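Local coordinates for N-alpha-acetyltransferase 38, NatC auxiliary subunit (Saccharomyces cerevisiae, PDB 6YGA), which serves as the small auxiliary subunit of the NatC complex, which acetylates the N-termini of nascent proteins at the ribosome, at residues Phe9-Thr19 / Ser62-Leu73. Sequence-based numbering, arbitrary orientation.
Sequences FIGNTLIVSLT and SVKTIMIDKPVL
S62 opens the pairing of the first and last strands of this Sm/LSM fold: its carbonyl O receives a CA-H...O contact from L18 CA and lies 3.6 Å from T19 CG2. V63 then crosses V16, its CG2 3.9 Å from V16 CG1. At K64 the backbone N donates to S17 O (2.9 Å), while the side chain passes S17 OG with its CD, and the bend at chi4 (-71°) turns NZ back toward S17. T65 O takes a weak bond from S17 N and also a CA-H...O contact from V16 CA at 3.3 Å. Its OG1 turns to T25 of the neighbouring N-alpha-acetyltransferase 35 chain, and CG2 meets S17 CB. I66 is approached at CG2 by L14 CD1 and at CG1 by V16 CG2. At the selenomethionine M67 the strands form a hydrogen-bonded antiparallel pair with I15: I15 N reaches M67 O and M67 N reaches I15 O, both at 2.7 Å. I68 has CG1 anti to its backbone N (chi1 -164°), which lays the branch across L14 CD2 (3.8 Å) and carries CD1 on to the F9 ring. Past the strand, the first turn of helix 70-76 sets V72 CG1 3.6 Å from N12 OD1, and L73 CD1 reaches F9 CZ. The N12 amide is held from within its own turn, ND2 donating to F9 O from above the carbonyl plane. Backbone bonds at I15/M67 and from K64 to S17 thus tie the strands, while F9, L14, I68 and L73 pack at the helix end. M67 to D69 also pair with a strand of N-alpha-acetyltransferase 35, so strand 63-69 uses both backbone edges and bridges the subunit interface.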
loop_
_atom_site.group_PDB
_atom_site.type_symbol
_atom_site.label_atom_id
_atom_site.label_comp_id
_atom_site.label_asym_id
_atom_site.label_seq_id
_atom_site.Cartn_x
_atom_site.Cartn_y
_atom_site.Cartn_z
ATOM N N PHE C 9 -9.032 22.203 35.626
ATOM C CA PHE C 9 -7.933 21.255 35.773
ATOM C C PHE C 9 -7.302 20.859 34.444
ATOM O O PHE C 9 -6.099 20.570 34.404
ATOM C CB PHE C 9 -8.419 20.001 36.501
ATOM C CG PHE C 9 -8.343 20.099 37.995
ATOM C CD1 PHE C 9 -9.200 20.928 38.697
ATOM C CD2 PHE C 9 -7.417 19.349 38.698
ATOM C CE1 PHE C 9 -9.130 21.011 40.078
ATOM C CE2 PHE C 9 -7.341 19.423 40.076
ATOM C CZ PHE C 9 -8.199 20.255 40.768
ATOM N N ILE C 10 -8.082 20.821 33.360
ATOM C CA ILE C 10 -7.562 20.322 32.093
ATOM C C ILE C 10 -6.398 21.187 31.627
ATOM O O ILE C 10 -6.377 22.409 31.829
ATOM C CB ILE C 10 -8.676 20.259 31.035
ATOM C CG1 ILE C 10 -9.296 21.641 30.822
ATOM C CG2 ILE C 10 -9.736 19.236 31.439
ATOM C CD1 ILE C 10 -10.478 21.652 29.880
ATOM N N GLY C 11 -5.408 20.543 31.015
ATOM C CA GLY C 11 -4.192 21.208 30.609
ATOM C C GLY C 11 -3.116 21.266 31.668
ATOM O O GLY C 11 -2.070 21.885 31.431
ATOM N N ASN C 12 -3.330 20.642 32.824
ATOM C CA ASN C 12 -2.387 20.687 33.930
ATOM C C ASN C 12 -1.886 19.284 34.245
ATOM O O ASN C 12 -2.638 18.307 34.156
ATOM C CB ASN C 12 -3.027 21.316 35.176
ATOM C CG ASN C 12 -3.370 22.784 34.978
ATOM O OD1 ASN C 12 -2.501 23.653 35.060
ATOM N ND2 ASN C 12 -4.644 23.066 34.724
ATOM N N THR C 13 -0.610 19.198 34.611
ATOM C CA THR C 13 0.017 17.921 34.919
ATOM C C THR C 13 -0.595 17.306 36.175
ATOM O O THR C 13 -0.840 17.997 37.168
ATOM C CB THR C 13 1.524 18.115 35.104
ATOM O OG1 THR C 13 2.078 18.708 33.923
ATOM C CG2 THR C 13 2.218 16.789 35.367
ATOM N N LEU C 14 -0.844 15.998 36.124
ATOM C CA LEU C 14 -1.422 15.263 37.239
ATOM C C LEU C 14 -0.585 14.031 37.543
ATOM O O LEU C 14 0.082 13.478 36.665
ATOM C CB LEU C 14 -2.871 14.838 36.949
ATOM C CG LEU C 14 -3.887 15.964 36.757
ATOM C CD1 LEU C 14 -5.283 15.407 36.523
ATOM C CD2 LEU C 14 -3.871 16.894 37.960
ATOM N N ILE C 15 -0.632 13.605 38.801
ATOM C CA ILE C 15 0.057 12.406 39.264
ATOM C C ILE C 15 -1.006 11.359 39.563
ATOM O O ILE C 15 -1.861 11.563 40.433
ATOM C CB ILE C 15 0.925 12.688 40.500
ATOM C CG1 ILE C 15 2.191 13.464 40.117
ATOM C CG2 ILE C 15 1.298 11.388 41.195
ATOM C CD1 ILE C 15 2.003 14.965 39.985
ATOM N N VAL C 16 -0.960 10.243 38.839
ATOM C CA VAL C 16 -1.967 9.192 38.943
ATOM C C VAL C 16 -1.237 7.886 39.235
ATOM O O VAL C 16 -0.647 7.281 38.331
ATOM C CB VAL C 16 -2.823 9.074 37.678
ATOM C CG1 VAL C 16 -3.819 7.931 37.814
ATOM C CG2 VAL C 16 -3.547 10.383 37.408
ATOM N N SER C 17 -1.269 7.452 40.491
ATOM C CA SER C 17 -0.741 6.146 40.855
ATOM C C SER C 17 -1.744 5.071 40.461
ATOM O O SER C 17 -2.939 5.196 40.739
ATOM C CB SER C 17 -0.454 6.080 42.355
ATOM O OG SER C 17 0.018 4.795 42.724
ATOM N N LEU C 18 -1.260 4.022 39.804
ATOM C CA LEU C 18 -2.129 2.948 39.348
ATOM C C LEU C 18 -2.230 1.872 40.427
ATOM O O LEU C 18 -1.722 2.025 41.540
ATOM C CB LEU C 18 -1.623 2.383 38.024
ATOM C CG LEU C 18 -1.617 3.352 36.842
ATOM C CD1 LEU C 18 -1.333 2.609 35.546
ATOM C CD2 LEU C 18 -2.934 4.108 36.759
ATOM N N THR C 19 -2.895 0.761 40.099
ATOM C CA THR C 19 -3.068 -0.313 41.072
ATOM C C THR C 19 -1.739 -0.957 41.440
ATOM O O THR C 19 -1.551 -1.380 42.587
ATOM C CB THR C 19 -4.034 -1.367 40.530
ATOM O OG1 THR C 19 -3.552 -1.864 39.274
ATOM C CG2 THR C 19 -5.422 -0.770 40.338
ATOM N N SER C 62 -8.677 1.410 37.493
ATOM C CA SER C 62 -7.221 1.416 37.475
ATOM C C SER C 62 -6.607 2.527 38.314
ATOM O O SER C 62 -5.434 2.422 38.691
ATOM C CB SER C 62 -6.724 1.530 36.034
ATOM O OG SER C 62 -7.085 0.378 35.292
ATOM N N VAL C 63 -7.356 3.580 38.616
ATOM C CA VAL C 63 -6.806 4.752 39.284
ATOM C C VAL C 63 -6.828 4.528 40.791
ATOM O O VAL C 63 -7.896 4.355 41.388
ATOM C CB VAL C 63 -7.581 6.020 38.901
ATOM C CG1 VAL C 63 -7.153 7.193 39.762
ATOM C CG2 VAL C 63 -7.370 6.333 37.428
ATOM N N LYS C 64 -5.643 4.520 41.405
ATOM C CA LYS C 64 -5.561 4.471 42.860
ATOM C C LYS C 64 -5.780 5.852 43.467
ATOM O O LYS C 64 -6.564 6.006 44.409
ATOM C CB LYS C 64 -4.211 3.895 43.297
ATOM C CG LYS C 64 -3.712 4.417 44.638
ATOM C CD LYS C 64 -2.478 3.663 45.112
ATOM C CE LYS C 64 -1.811 4.368 46.284
ATOM N NZ LYS C 64 -1.154 5.637 45.864
ATOM N N THR C 65 -5.111 6.869 42.927
ATOM C CA THR C 65 -5.231 8.217 43.463
ATOM C C THR C 65 -4.861 9.230 42.390
ATOM O O THR C 65 -4.188 8.907 41.408
ATOM C CB THR C 65 -4.348 8.410 44.699
ATOM O OG1 THR C 65 -4.543 9.731 45.220
ATOM C CG2 THR C 65 -2.884 8.227 44.335
ATOM N N ILE C 66 -5.311 10.463 42.597
ATOM C CA ILE C 66 -5.020 11.584 41.712
ATOM C C ILE C 66 -4.416 12.700 42.552
ATOM O O ILE C 66 -5.001 13.110 43.561
ATOM C CB ILE C 66 -6.284 12.069 40.977
ATOM C CG1 ILE C 66 -6.889 10.932 40.152
ATOM C CG2 ILE C 66 -5.961 13.247 40.074
ATOM C CD1 ILE C 66 -8.202 11.292 39.492
HETATM N N MSE C 67 -3.246 13.181 42.145
HETATM C CA MSE C 67 -2.565 14.243 42.880
HETATM C C MSE C 67 -2.057 15.343 41.953
HETATM O O MSE C 67 -1.715 15.081 40.802
HETATM C CB MSE C 67 -1.409 13.667 43.695
HETATM C CG MSE C 67 -1.850 12.737 44.807
HETATM SE SE MSE C 67 -0.368 12.265 45.973
HETATM C CE MSE C 67 -1.317 11.082 47.191
ATOM N N ILE C 68 -2.020 16.576 42.457
ATOM C CA ILE C 68 -1.551 17.724 41.693
ATOM C C ILE C 68 -0.546 18.495 42.539
ATOM O O ILE C 68 -0.588 18.459 43.774
ATOM C CB ILE C 68 -2.717 18.641 41.245
ATOM C CG1 ILE C 68 -2.267 19.601 40.140
ATOM C CG2 ILE C 68 -3.273 19.427 42.419
ATOM C CD1 ILE C 68 -3.348 20.563 39.683
ATOM N N ASP C 69 0.377 19.177 41.862
ATOM C CA ASP C 69 1.359 20.001 42.555
ATOM C C ASP C 69 0.659 21.121 43.313
ATOM O O ASP C 69 -0.277 21.744 42.804
ATOM C CB ASP C 69 2.357 20.587 41.554
ATOM C CG ASP C 69 3.744 20.767 42.147
ATOM O OD1 ASP C 69 4.069 20.078 43.135
ATOM O OD2 ASP C 69 4.513 21.600 41.621
ATOM N N LYS C 70 1.111 21.369 44.543
ATOM C CA LYS C 70 0.532 22.453 45.334
ATOM C C LYS C 70 0.604 23.804 44.636
ATOM O O LYS C 70 -0.435 24.483 44.557
ATOM C CB LYS C 70 1.198 22.513 46.713
ATOM C CG LYS C 70 1.059 23.872 47.389
ATOM C CD LYS C 70 2.135 24.097 48.436
ATOM C CE LYS C 70 2.145 25.539 48.915
ATOM N NZ LYS C 70 0.812 25.974 49.415
ATOM N N PRO C 71 1.756 24.265 44.117
ATOM C CA PRO C 71 1.754 25.587 43.467
ATOM C C PRO C 71 0.876 25.646 42.230
ATOM O O PRO C 71 0.260 26.686 41.965
ATOM C CB PRO C 71 3.235 25.816 43.132
ATOM C CG PRO C 71 3.808 24.457 43.024
ATOM C CD PRO C 71 3.103 23.663 44.089
ATOM N N VAL C 72 0.791 24.554 41.467
ATOM C CA VAL C 72 -0.061 24.545 40.282
ATOM C C VAL C 72 -1.530 24.613 40.681
ATOM O O VAL C 72 -2.328 25.308 40.041
ATOM C CB VAL C 72 0.235 23.302 39.422
ATOM C CG1 VAL C 72 -0.651 23.280 38.183
ATOM C CG2 VAL C 72 1.705 23.269 39.033
ATOM N N LEU C 73 -1.905 23.911 41.754
ATOM C CA LEU C 73 -3.305 23.862 42.171
ATOM C C LEU C 73 -3.832 25.248 42.525
ATOM O O LEU C 73 -4.932 25.632 42.109
ATOM C CB LEU C 73 -3.463 22.911 43.359
ATOM C CG LEU C 73 -4.784 22.967 44.133
ATOM C CD1 LEU C 73 -5.966 22.652 43.226
ATOM C CD2 LEU C 73 -4.748 22.018 45.324
#